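Local structure of O-methyltransferase (Bacillus halodurans, 2GPY) at residues B[48-53]-B[70-75]; B[21-26]-B[99-104]; B[80-85]-B[119-124]. The protein is of unconfirmed function but probably transfers a methyl group from S-adenosylmethionine to a hydroxyl group of an acceptor molecule. All coordinates share one frame; numbering follows the deposited sequence.

The three contacts lie on a Rossmann-like methyltransferase fold, and helix 67-75 ties them together. Contact 1 packs this helix on helix 40-53 and is nested within the chain loop closed by contact 2; their centres are 16 Å apart, and Ile70 CG2 meets Leu101 CD1 at 3.5 Å. Contact 3, with its centre 19 Å from that of contact 1, uses the strand following the helix, and Ala73 N lies 3.4 Å from Ile81 CD1. Contacts 2 and 3 do not touch, their nearest atoms being about 7 Å apart. Zinc ions lie near contacts 1 and 2: His48 is a ligand of one, and the Tyr22 side chain is about 5 Å from one.

Contact 1 of 3, residues B[48-53]-B[70-75]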
loop_
_atom_site.group_PDB
_atom_site.type_symbol
_atom_site.label_atom_id
_atom_site.label_comp_id
_atom_site.label_asym_id
_atom_site.label_seq_id
_atom_site.Cartn_x
_atom_site.Cartn_y
_atom_site.Cartn_z
ATOM N N HIS B 48 5.641 5.106 4.919
ATOM C CA HIS B 48 6.233 3.967 4.185
ATOM C C HIS B 48 5.346 3.521 3.007
ATOM O O HIS B 48 5.842 3.201 1.899
ATOM C CB HIS B 48 6.502 2.810 5.130
ATOM C CG HIS B 48 7.551 1.860 4.622
ATOM N ND1 HIS B 48 8.875 2.209 4.552
ATOM C CD2 HIS B 48 7.464 0.603 4.131
ATOM C CE1 HIS B 48 9.572 1.202 4.049
ATOM N NE2 HIS B 48 8.740 0.211 3.796
ATOM N N LEU B 49 4.042 3.466 3.240
ATOM C CA LEU B 49 3.096 3.105 2.177
ATOM C C LEU B 49 3.121 4.157 1.059
ATOM O O LEU B 49 3.070 3.826 -0.131
ATOM C CB LEU B 49 1.691 2.963 2.741
ATOM C CG LEU B 49 1.456 1.817 3.750
ATOM C CD1 LEU B 49 0.092 2.030 4.394
ATOM C CD2 LEU B 49 1.567 0.448 3.131
ATOM N N LEU B 50 3.222 5.422 1.434
ATOM C CA LEU B 50 3.373 6.475 0.433
ATOM C C LEU B 50 4.643 6.293 -0.392
ATOM O O LEU B 50 4.605 6.452 -1.609
ATOM C CB LEU B 50 3.346 7.868 1.074
ATOM C CG LEU B 50 2.010 8.369 1.619
ATOM C CD1 LEU B 50 2.227 9.569 2.549
ATOM C CD2 LEU B 50 1.040 8.732 0.496
ATOM N N LYS B 51 5.779 5.994 0.250
ATOM C CA LYS B 51 7.022 5.817 -0.481
ATOM C C LYS B 51 6.877 4.691 -1.484
ATOM O O LYS B 51 7.455 4.739 -2.589
ATOM C CB LYS B 51 8.206 5.510 0.452
ATOM C CG LYS B 51 8.658 6.695 1.319
ATOM C CD LYS B 51 9.847 6.245 2.139
ATOM C CE LYS B 51 9.889 6.924 3.472
ATOM N NZ LYS B 51 11.185 6.510 4.178
HETATM N N MSE B 52 6.110 3.677 -1.091
HETATM C CA MSE B 52 5.881 2.522 -1.917
HETATM C C MSE B 52 5.073 2.905 -3.158
HETATM O O MSE B 52 5.341 2.400 -4.258
HETATM C CB MSE B 52 5.115 1.486 -1.085
HETATM C CG MSE B 52 5.124 0.181 -1.625
HETATM SE SE MSE B 52 4.012 -1.007 -0.546
HETATM C CE MSE B 52 4.007 -0.248 0.958
ATOM N N ALA B 53 4.056 3.741 -2.959
ATOM C CA ALA B 53 3.212 4.239 -4.047
ATOM C C ALA B 53 3.845 5.353 -4.884
ATOM O O ALA B 53 3.412 5.561 -6.009
ATOM C CB ALA B 53 1.879 4.691 -3.510
ATOM N N ILE B 70 4.396 18.274 6.390
ATOM C CA ILE B 70 5.851 18.285 6.540
ATOM C C ILE B 70 6.478 16.903 6.448
ATOM O O ILE B 70 7.430 16.712 5.685
ATOM C CB ILE B 70 6.293 19.031 7.828
ATOM C CG1 ILE B 70 6.094 20.543 7.605
ATOM C CG2 ILE B 70 7.744 18.722 8.176
ATOM C CD1 ILE B 70 6.139 21.388 8.894
ATOM N N ARG B 71 5.960 15.949 7.220
ATOM C CA ARG B 71 6.542 14.622 7.225
ATOM C C ARG B 71 6.384 13.901 5.890
ATOM O O ARG B 71 7.303 13.181 5.451
ATOM C CB ARG B 71 5.959 13.827 8.383
ATOM C CG ARG B 71 6.528 14.416 9.669
ATOM C CD ARG B 71 6.783 13.417 10.714
ATOM N NE ARG B 71 7.744 12.398 10.304
ATOM C CZ ARG B 71 7.818 11.215 10.886
ATOM N NH1 ARG B 71 7.010 10.953 11.891
ATOM N NH2 ARG B 71 8.697 10.288 10.466
HETATM N N MSE B 72 5.253 14.123 5.209
HETATM C CA MSE B 72 5.111 13.593 3.839
HETATM C C MSE B 72 6.089 14.228 2.845
HETATM O O MSE B 72 6.708 13.502 2.017
HETATM C CB MSE B 72 3.669 13.764 3.305
HETATM C CG MSE B 72 2.683 12.919 4.091
HETATM SE SE MSE B 72 0.848 12.976 3.314
HETATM C CE MSE B 72 0.387 14.871 3.666
ATOM N N ALA B 73 6.238 15.559 2.912
ATOM C CA ALA B 73 7.190 16.237 2.031
ATOM C C ALA B 73 8.613 15.724 2.277
ATOM O O ALA B 73 9.372 15.528 1.334
ATOM C CB ALA B 73 7.133 17.777 2.212
ATOM N N GLN B 74 8.972 15.519 3.544
ATOM C CA GLN B 74 10.309 15.014 3.863
ATOM C C GLN B 74 10.500 13.582 3.365
ATOM O O GLN B 74 11.601 13.227 2.914
ATOM C CB GLN B 74 10.571 15.081 5.361
ATOM C CG GLN B 74 10.761 16.488 5.878
ATOM C CD GLN B 74 11.066 16.484 7.364
ATOM O OE1 GLN B 74 11.959 17.190 7.816
ATOM N NE2 GLN B 74 10.331 15.680 8.128
ATOM N N ALA B 75 9.450 12.765 3.431
ATOM C CA ALA B 75 9.569 11.354 3.022
ATOM C C ALA B 75 9.601 11.196 1.512
ATOM O O ALA B 75 10.114 10.197 0.998
ATOM C CB ALA B 75 8.420 10.525 3.600
#
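Lys51 and Ala75 meet where the aliphatic part of the lysine passes the last turn of helix 67-75. Lys51 CG comes within 3.8 Å of Ala75 O, while CE is 3.9 Å from Ala75 CB; CD and CE each lie 4.1 Å from the same carbonyl oxygen. Three successive methylenes thus line one C=O, and the contact is van der Waals in kind, for no hydrogen bond joins the segments. The charged end continues past the alanine to the second subunit, where Lys51 NZ forms a salt bridge with Asp198 of that chain. Leu50, on the same helix, has as much surface buried as Lys51. Its chi2 of 164° carries CD1 outward, anti to CA, and this one methyl does the touching: it lies 3.7 Å from Met72 CG and 3.8 Å from Met72 SE, the selenium of a selenomethionine. The two side chains cross obliquely, and a bend at chi3 (-67°) turns the Met72 CE away from the leucine. The backbones come closest at the alanine, 7.0 Å between Lys51 CA and Ala75 CA against 8.1 Å between Leu50 CA and Met72 CA, consistent with its small side chain. The total area buried, 155 Å², marks a modest helix-helix contact. Helix 40-53 also faces the dimer partner: Leu49 packs on Leu49 of the second subunit, and His48, a zinc ligand through ND1, donates from NE2 to the backbone O of Ile210 of that subunit. Helix 67-75 connects strands 57-61 and 80-85 in a beta-alpha-beta crossover, its Met72 and Ala73 lying on strand 80-85, and so the contact joins the dimer-forming helix to the first crossover helix of the sheet.

Contact 2 of 3, residues B[21-26]-B[99-104]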
loop_
_atom_site.group_PDB
_atom_site.type_symbol
_atom_site.label_atom_id
_atom_site.label_comp_id
_atom_site.label_asym_id
_atom_site.label_seq_id
_atom_site.Cartn_x
_atom_site.Cartn_y
_atom_site.Cartn_z
ATOM N N GLN B 21 14.982 17.100 15.529
ATOM C CA GLN B 21 14.553 17.691 16.807
ATOM C C GLN B 21 13.338 18.633 16.628
ATOM O O GLN B 21 12.452 18.727 17.511
ATOM C CB GLN B 21 15.734 18.374 17.539
ATOM C CG GLN B 21 15.954 19.865 17.233
ATOM C CD GLN B 21 17.198 20.493 17.916
ATOM O OE1 GLN B 21 17.308 20.501 19.142
ATOM N NE2 GLN B 21 18.112 21.058 17.110
ATOM N N TYR B 22 13.287 19.328 15.494
ATOM C CA TYR B 22 12.206 20.316 15.260
ATOM C C TYR B 22 10.850 19.632 15.145
ATOM O O TYR B 22 9.848 20.163 15.630
ATOM C CB TYR B 22 12.458 21.143 14.003
ATOM C CG TYR B 22 11.553 22.365 13.859
ATOM C CD1 TYR B 22 11.915 23.597 14.419
ATOM C CD2 TYR B 22 10.355 22.295 13.139
ATOM C CE1 TYR B 22 11.098 24.733 14.284
ATOM C CE2 TYR B 22 9.543 23.421 12.975
ATOM C CZ TYR B 22 9.917 24.631 13.569
ATOM O OH TYR B 22 9.152 25.758 13.440
ATOM N N ILE B 23 10.843 18.484 14.460
ATOM C CA ILE B 23 9.673 17.591 14.302
ATOM C C ILE B 23 9.252 17.021 15.658
ATOM O O ILE B 23 8.073 17.041 15.994
ATOM C CB ILE B 23 10.010 16.463 13.323
ATOM C CG1 ILE B 23 10.597 17.051 12.028
ATOM C CG2 ILE B 23 8.781 15.545 13.015
ATOM C CD1 ILE B 23 9.582 17.542 11.078
ATOM N N GLU B 24 10.226 16.551 16.449
ATOM C CA GLU B 24 9.944 16.069 17.797
ATOM C C GLU B 24 9.316 17.153 18.672
ATOM O O GLU B 24 8.437 16.861 19.483
ATOM C CB GLU B 24 11.200 15.479 18.454
ATOM C CG GLU B 24 11.727 14.300 17.646
ATOM C CD GLU B 24 12.562 13.324 18.438
ATOM O OE1 GLU B 24 13.313 13.744 19.325
ATOM O OE2 GLU B 24 12.474 12.117 18.138
ATOM N N GLN B 25 9.771 18.397 18.496
ATOM C CA GLN B 25 9.231 19.540 19.200
ATOM C C GLN B 25 7.799 19.839 18.754
ATOM O O GLN B 25 6.967 20.259 19.570
ATOM C CB GLN B 25 10.130 20.765 18.991
ATOM C CG GLN B 25 9.721 22.041 19.764
ATOM C CD GLN B 25 9.918 21.949 21.287
ATOM O OE1 GLN B 25 10.718 21.154 21.790
ATOM N NE2 GLN B 25 9.188 22.785 22.025
HETATM N N MSE B 26 7.518 19.646 17.469
HETATM C CA MSE B 26 6.135 19.788 16.947
HETATM C C MSE B 26 5.189 18.746 17.550
HETATM O O MSE B 26 4.030 19.051 17.865
HETATM C CB MSE B 26 6.108 19.702 15.417
HETATM C CG MSE B 26 6.609 20.964 14.715
HETATM SE SE MSE B 26 6.657 20.691 12.776
HETATM C CE MSE B 26 4.821 20.635 12.462
ATOM N N LYS B 99 8.006 27.036 6.660
ATOM C CA LYS B 99 9.109 27.943 6.397
ATOM C C LYS B 99 10.357 27.551 7.182
ATOM O O LYS B 99 11.469 27.586 6.639
ATOM C CB LYS B 99 8.721 29.387 6.742
ATOM C CG LYS B 99 7.873 30.078 5.675
ATOM C CD LYS B 99 7.421 31.489 6.117
ATOM C CE LYS B 99 8.478 32.535 5.819
ATOM N NZ LYS B 99 7.956 33.947 5.946
ATOM N N ALA B 100 10.175 27.180 8.453
ATOM C CA ALA B 100 11.292 26.775 9.317
ATOM C C ALA B 100 12.173 25.713 8.669
ATOM O O ALA B 100 13.402 25.728 8.835
ATOM C CB ALA B 100 10.762 26.245 10.629
ATOM N N LEU B 101 11.521 24.777 7.968
ATOM C CA LEU B 101 12.173 23.627 7.397
ATOM C C LEU B 101 12.528 23.813 5.933
ATOM O O LEU B 101 12.977 22.874 5.302
ATOM C CB LEU B 101 11.338 22.355 7.628
ATOM C CG LEU B 101 11.150 22.100 9.131
ATOM C CD1 LEU B 101 10.049 21.104 9.384
ATOM C CD2 LEU B 101 12.523 21.643 9.792
ATOM N N GLY B 102 12.325 25.003 5.392
ATOM C CA GLY B 102 12.726 25.288 4.008
ATOM C C GLY B 102 11.842 24.563 2.995
ATOM O O GLY B 102 12.281 24.284 1.893
ATOM N N LEU B 103 10.591 24.303 3.357
ATOM C CA LEU B 103 9.703 23.460 2.526
ATOM C C LEU B 103 8.632 24.214 1.707
ATOM O O LEU B 103 7.757 23.596 1.076
ATOM C CB LEU B 103 9.051 22.372 3.390
ATOM C CG LEU B 103 10.006 21.295 3.947
ATOM C CD1 LEU B 103 9.275 20.375 5.004
ATOM C CD2 LEU B 103 10.540 20.448 2.812
ATOM N N GLU B 104 8.697 25.537 1.683
ATOM C CA GLU B 104 7.629 26.313 1.054
ATOM C C GLU B 104 7.454 26.041 -0.449
ATOM O O GLU B 104 6.351 26.223 -1.002
ATOM C CB GLU B 104 7.844 27.812 1.283
ATOM C CG GLU B 104 6.608 28.461 1.887
ATOM C CD GLU B 104 6.760 29.952 2.112
ATOM O OE1 GLU B 104 7.871 30.496 1.871
ATOM O OE2 GLU B 104 5.766 30.579 2.528
#
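Ala100 presents a single methyl to the phenol end of Tyr22, a small bump against the outer part of the ring. Its CB is 3.3 Å from Tyr22 OH and 3.5 Å from Tyr22 CZ, approaching at a slant. A second bump, the isobutyl group of Leu101, fills the notch between two neighbouring side chains of helix 21-32: CD1 sits 4.0 Å from Tyr22 CD2 and equally far from Ile23 CD1, while CD2 meets the same ring carbon. Tyr22 sets its ring anti to the backbone N (chi1 -168°), while the end of Ile23 turns nearer the leucine, and the two flank the notch. Leu101 is the first residue to leave the helical conformation, where helix 88-100 ends in a Schellman motif, with Gly102 at positive phi, Gly102 N hydrogen-bonded to Lys99 O and Leu103 N to Val98 O. Outside the two segments, Tyr22 meets the ring of the zinc ligand His97 with planes at about 80°, and Ile23 packs on Tyr67 and Gln74 of helix 67-75. With an alanine in place of Tyr22, the Ala100 methyl and one flank of Leu101 would probably lose their cover, opening a gap beside His97. Without a hydrogen bond or salt bridge across it, the contact depends on complementary apolar shape, 175 Å² in all, to join helix 21-32 to the C-terminal end of helix 88-100.

Contact 3 of 3, residues B[80-85]-B[119-124]; sequences TIVSIE and EKLELY
A chi1 of 176° spreads the two methyls of Val82 between two partners: CG1, anti to the backbone N, goes to Leu121, and CG2, beside that N, goes to Tyr124. This is strand-helix packing in the three-layer alpha/beta/alpha Rossmann-like fold, with helix 118-122 covering one face of the parallel strands. Successive residues of the strand face opposite sides: Val82 and Ile84 point to this helix and the loop residue Tyr124 that follows it, whereas Ser83 points away and Ile81 rests on helix 67-75 on the other face. Val82 CG2 lies 3.8 Å from Tyr124 CE2, obliquely to the ring, while its CG1 is a looser 4.1 Å from Leu121 CD2, the two side chains passing in opposite directions. Lys120 O sits at the edge of the Tyr124 ring, in its plane, and the phenol OH is hydrogen-bonded to Glu108 of strand 107-111. Leu121 also packs on Leu59 and Leu110 of the two flanking strands, bridging all three. Its chi2 of 119° lies away from a staggered value, though any reading of strain is doubtful; it meets Ile84 tip to tip, with Ile84 CD1 and Leu121 CD1 3.5 Å apart.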
loop_
_atom_site.group_PDB
_atom_site.type_symbol
_atom_site.label_atom_id
_atom_site.label_comp_id
_atom_site.label_asym_id
_atom_site.label_seq_id
_atom_site.Cartn_x
_atom_site.Cartn_y
_atom_site.Cartn_z
ATOM N N THR B 80 4.844 17.174 -4.417
ATOM C CA THR B 80 4.307 18.454 -3.947
ATOM C C THR B 80 3.035 18.159 -3.201
ATOM O O THR B 80 2.314 17.183 -3.510
ATOM C CB THR B 80 4.066 19.480 -5.075
ATOM O OG1 THR B 80 3.048 19.009 -5.956
ATOM C CG2 THR B 80 5.326 19.722 -5.870
ATOM N N ILE B 81 2.795 18.982 -2.189
ATOM C CA ILE B 81 1.665 18.828 -1.325
ATOM C C ILE B 81 0.874 20.147 -1.374
ATOM O O ILE B 81 1.450 21.254 -1.399
ATOM C CB ILE B 81 2.138 18.519 0.096
ATOM C CG1 ILE B 81 3.052 17.256 0.051
ATOM C CG2 ILE B 81 0.941 18.325 1.030
ATOM C CD1 ILE B 81 3.446 16.746 1.349
ATOM N N VAL B 82 -0.441 20.008 -1.441
ATOM C CA VAL B 82 -1.338 21.139 -1.273
ATOM C C VAL B 82 -2.135 20.778 -0.016
ATOM O O VAL B 82 -2.612 19.654 0.098
ATOM C CB VAL B 82 -2.280 21.311 -2.469
ATOM C CG1 VAL B 82 -3.289 22.455 -2.200
ATOM C CG2 VAL B 82 -1.480 21.606 -3.740
ATOM N N SER B 83 -2.272 21.694 0.935
ATOM C CA SER B 83 -3.033 21.375 2.161
ATOM C C SER B 83 -3.950 22.537 2.590
ATOM O O SER B 83 -3.572 23.696 2.450
ATOM C CB SER B 83 -2.056 21.029 3.281
ATOM O OG SER B 83 -2.720 20.562 4.470
ATOM N N ILE B 84 -5.146 22.219 3.096
ATOM C CA ILE B 84 -6.176 23.203 3.341
ATOM C C ILE B 84 -6.510 23.197 4.828
ATOM O O ILE B 84 -6.649 22.132 5.421
ATOM C CB ILE B 84 -7.460 22.906 2.547
ATOM C CG1 ILE B 84 -7.190 22.921 1.039
ATOM C CG2 ILE B 84 -8.494 23.984 2.846
ATOM C CD1 ILE B 84 -8.393 22.372 0.207
ATOM N N GLU B 85 -6.560 24.384 5.427
ATOM C CA GLU B 85 -6.878 24.535 6.848
ATOM C C GLU B 85 -7.852 25.696 7.061
ATOM O O GLU B 85 -7.662 26.784 6.528
ATOM C CB GLU B 85 -5.585 24.767 7.651
ATOM C CG GLU B 85 -5.773 25.049 9.174
ATOM C CD GLU B 85 -6.574 23.964 9.869
ATOM O OE1 GLU B 85 -6.305 22.742 9.663
ATOM O OE2 GLU B 85 -7.493 24.339 10.604
ATOM N N GLU B 119 -14.070 24.747 -6.334
ATOM C CA GLU B 119 -13.891 25.345 -7.659
ATOM C C GLU B 119 -12.452 25.821 -7.894
ATOM O O GLU B 119 -11.953 25.768 -9.020
ATOM C CB GLU B 119 -14.894 26.488 -7.889
ATOM C CG GLU B 119 -16.302 26.243 -7.326
ATOM C CD GLU B 119 -17.243 25.545 -8.301
ATOM O OE1 GLU B 119 -16.932 24.420 -8.771
ATOM O OE2 GLU B 119 -18.314 26.129 -8.592
ATOM N N LYS B 120 -11.791 26.267 -6.826
ATOM C CA LYS B 120 -10.384 26.657 -6.861
ATOM C C LYS B 120 -9.515 25.424 -7.120
ATOM O O LYS B 120 -8.592 25.430 -7.939
ATOM C CB LYS B 120 -9.994 27.260 -5.507
ATOM C CG LYS B 120 -8.601 27.852 -5.439
ATOM C CD LYS B 120 -8.252 28.209 -4.002
ATOM C CE LYS B 120 -6.862 28.818 -3.887
ATOM N NZ LYS B 120 -6.907 30.304 -4.092
ATOM N N LEU B 121 -9.821 24.355 -6.408
ATOM C CA LEU B 121 -9.005 23.159 -6.500
ATOM C C LEU B 121 -9.192 22.375 -7.789
ATOM O O LEU B 121 -8.265 21.704 -8.239
ATOM C CB LEU B 121 -9.168 22.322 -5.235
ATOM C CG LEU B 121 -8.124 22.972 -4.310
ATOM C CD1 LEU B 121 -8.685 23.591 -3.031
ATOM C CD2 LEU B 121 -6.957 22.036 -4.075
ATOM N N GLU B 122 -10.370 22.481 -8.393
ATOM C CA GLU B 122 -10.616 21.887 -9.701
ATOM C C GLU B 122 -9.601 22.369 -10.726
ATOM O O GLU B 122 -9.287 21.647 -11.670
ATOM C CB GLU B 122 -12.033 22.206 -10.181
ATOM C CG GLU B 122 -13.077 21.195 -9.743
ATOM C CD GLU B 122 -14.436 21.825 -9.482
ATOM O OE1 GLU B 122 -14.858 22.695 -10.271
ATOM O OE2 GLU B 122 -15.086 21.446 -8.481
ATOM N N LEU B 123 -9.091 23.583 -10.530
ATOM C CA LEU B 123 -8.132 24.199 -11.454
ATOM C C LEU B 123 -6.786 23.470 -11.455
ATOM O O LEU B 123 -6.086 23.470 -12.465
ATOM C CB LEU B 123 -7.924 25.698 -11.139
ATOM C CG LEU B 123 -9.063 26.743 -11.196
ATOM C CD1 LEU B 123 -8.516 28.171 -11.035
ATOM C CD2 LEU B 123 -9.905 26.650 -12.467
ATOM N N TYR B 124 -6.437 22.840 -10.329
ATOM C CA TYR B 124 -5.158 22.160 -10.182
ATOM C C TYR B 124 -5.134 20.848 -10.963
ATOM O O TYR B 124 -6.178 20.247 -11.205
ATOM C CB TYR B 124 -4.882 21.840 -8.698
ATOM C CG TYR B 124 -4.502 23.021 -7.811
ATOM C CD1 TYR B 124 -5.366 24.106 -7.647
ATOM C CD2 TYR B 124 -3.298 23.023 -7.096
ATOM C CE1 TYR B 124 -5.029 25.183 -6.824
ATOM C CE2 TYR B 124 -2.951 24.096 -6.263
ATOM C CZ TYR B 124 -3.820 25.162 -6.131
ATOM O OH TYR B 124 -3.492 26.223 -5.323
#